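Local coordinates for putative GAF sensor protein (Burkholderia vietnamiensis, PDB 5HL6) that probably reduces free L-methionine (R)-S-oxide and is built on a GAF domain, at residues 96-100 / 134-139. Numbering follows the deposited sequence.
Sequences AAQTR and GTLIGV. With EDO (1,2-ethanediol), chain D.
Segment 96-100 is the last turn of helix 91-99 plus R100, which has positive phi (50/36). Segment 134-139 is a loop, G134-T135, running into the start of strand 136-144. The closest CA atoms are those of A97 and V139, 6.4 Å apart. G134 has phi/psi 93/-1, a conformation that calls for glycine. R100 is extended (chi1 m, chi2 and chi3 t). G134 O lies at the edge of its guanidinium and accepts from it: R100 NH1 donates to G134 O at 2.9 Å, and R100 NH2 adds a weak bond to G134 O at 3.0 Å. L136 N donates to O2 of 1,2-ethanediol, at 2.9 Å and nearly straight; the diol is probably from crystallisation. T135 points away, and its OG1 is hydrogen-bonded to D133 OD1. R100 N makes a weak 2.9 Å hydrogen bond to A96 O. Next to these polar groups the contact is apolar. L136 (chi1 t, chi2 p) places CD2 4.0 Å from A97 CB, and V139 (chi1 m) places CG1 3.9 Å from A97 CB and 4.3 Å from A96 CB. Between them, I137 and G138 form a classic beta bulge opposite L129, while I137 packs on helix 152-176. A short helix on one face of a central antiparallel sheet, with long helices on the other, is the layered architecture of the GAF fold.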
loop_
_atom_site.group_PDB
_atom_site.type_symbol
_atom_site.label_atom_id
_atom_site.label_comp_id
_atom_site.label_asym_id
_atom_site.label_seq_id
_atom_site.Cartn_x
_atom_site.Cartn_y
_atom_site.Cartn_z
ATOM N N ALA B 96 18.177 -11.141 -3.842
ATOM C CA ALA B 96 17.448 -11.120 -5.111
ATOM C C ALA B 96 17.867 -9.936 -5.971
ATOM O O ALA B 96 18.106 -10.085 -7.174
ATOM C CB ALA B 96 15.946 -11.075 -4.861
ATOM N N ALA B 97 17.963 -8.746 -5.369
ATOM C CA ALA B 97 18.293 -7.558 -6.149
ATOM C C ALA B 97 19.698 -7.643 -6.725
ATOM O O ALA B 97 19.928 -7.237 -7.870
ATOM C CB ALA B 97 18.137 -6.301 -5.293
ATOM N N GLN B 98 20.647 -8.193 -5.964
ATOM C CA GLN B 98 22.030 -8.211 -6.420
ATOM C C GLN B 98 22.274 -9.323 -7.435
ATOM O O GLN B 98 22.922 -9.099 -8.465
ATOM C CB GLN B 98 22.978 -8.363 -5.228
ATOM C CG GLN B 98 24.428 -8.554 -5.649
ATOM C CD GLN B 98 25.406 -8.270 -4.536
ATOM O OE1 GLN B 98 25.570 -9.071 -3.610
ATOM N NE2 GLN B 98 26.073 -7.122 -4.621
ATOM N N THR B 99 21.789 -10.536 -7.148
ATOM C CA THR B 99 21.975 -11.653 -8.073
ATOM C C THR B 99 21.073 -11.536 -9.300
ATOM O O THR B 99 21.321 -12.216 -10.306
ATOM C CB THR B 99 21.696 -12.986 -7.365
ATOM O OG1 THR B 99 20.320 -13.036 -6.968
ATOM C CG2 THR B 99 22.581 -13.151 -6.114
ATOM N N ARG B 100 20.054 -10.685 -9.232
ATOM C CA ARG B 100 18.990 -10.589 -10.236
ATOM C C ARG B 100 18.396 -11.963 -10.552
ATOM O O ARG B 100 18.014 -12.265 -11.688
ATOM C CB ARG B 100 19.494 -9.886 -11.491
ATOM C CG ARG B 100 19.942 -8.452 -11.237
ATOM C CD ARG B 100 20.356 -7.791 -12.539
ATOM N NE ARG B 100 20.618 -6.367 -12.385
ATOM C CZ ARG B 100 20.670 -5.511 -13.400
ATOM N NH1 ARG B 100 20.481 -5.943 -14.645
ATOM N NH2 ARG B 100 20.917 -4.228 -13.174
ATOM N N GLY B 134 17.885 -3.012 -18.932
ATOM C CA GLY B 134 18.753 -3.663 -17.971
ATOM C C GLY B 134 18.853 -2.975 -16.623
ATOM O O GLY B 134 19.572 -3.471 -15.743
ATOM N N THR B 135 18.172 -1.849 -16.435
ATOM C CA THR B 135 18.154 -1.170 -15.144
ATOM C C THR B 135 17.434 -2.015 -14.101
ATOM O O THR B 135 16.368 -2.574 -14.370
ATOM C CB THR B 135 17.439 0.181 -15.281
ATOM O OG1 THR B 135 18.116 0.997 -16.245
ATOM C CG2 THR B 135 17.375 0.909 -13.939
ATOM N N LEU B 136 18.006 -2.096 -12.893
ATOM C CA LEU B 136 17.297 -2.723 -11.784
ATOM C C LEU B 136 16.178 -1.798 -11.300
ATOM O O LEU B 136 16.459 -0.692 -10.822
ATOM C CB LEU B 136 18.267 -3.033 -10.634
ATOM C CG LEU B 136 17.605 -3.588 -9.379
ATOM C CD1 LEU B 136 16.991 -4.945 -9.671
ATOM C CD2 LEU B 136 18.620 -3.677 -8.226
ATOM N N ILE B 137 14.920 -2.243 -11.428
ATOM C CA ILE B 137 13.774 -1.485 -10.910
ATOM C C ILE B 137 13.656 -1.656 -9.399
ATOM O O ILE B 137 13.502 -0.680 -8.652
ATOM C CB ILE B 137 12.469 -1.914 -11.607
ATOM C CG1 ILE B 137 12.530 -1.623 -13.111
ATOM C CG2 ILE B 137 11.213 -1.225 -10.920
ATOM C CD1 ILE B 137 11.475 -2.351 -13.945
ATOM N N GLY B 138 13.713 -2.900 -8.934
ATOM C CA GLY B 138 13.573 -3.224 -7.514
ATOM C C GLY B 138 13.270 -4.707 -7.368
ATOM O O GLY B 138 13.711 -5.522 -8.178
ATOM N N VAL B 139 12.496 -5.048 -6.334
ATOM C CA VAL B 139 12.039 -6.421 -6.169
ATOM C C VAL B 139 10.581 -6.434 -5.744
ATOM O O VAL B 139 10.069 -5.480 -5.158
ATOM C CB VAL B 139 12.875 -7.216 -5.146
ATOM C CG1 VAL B 139 14.372 -7.140 -5.475
ATOM C CG2 VAL B 139 12.577 -6.736 -3.729
HETATM C C1 EDO D . 20.525 1.652 -12.400
HETATM O O1 EDO D . 19.823 2.519 -11.492
HETATM C C2 EDO D . 20.892 0.339 -11.714
HETATM O O2 EDO D . 20.603 -0.804 -12.539
#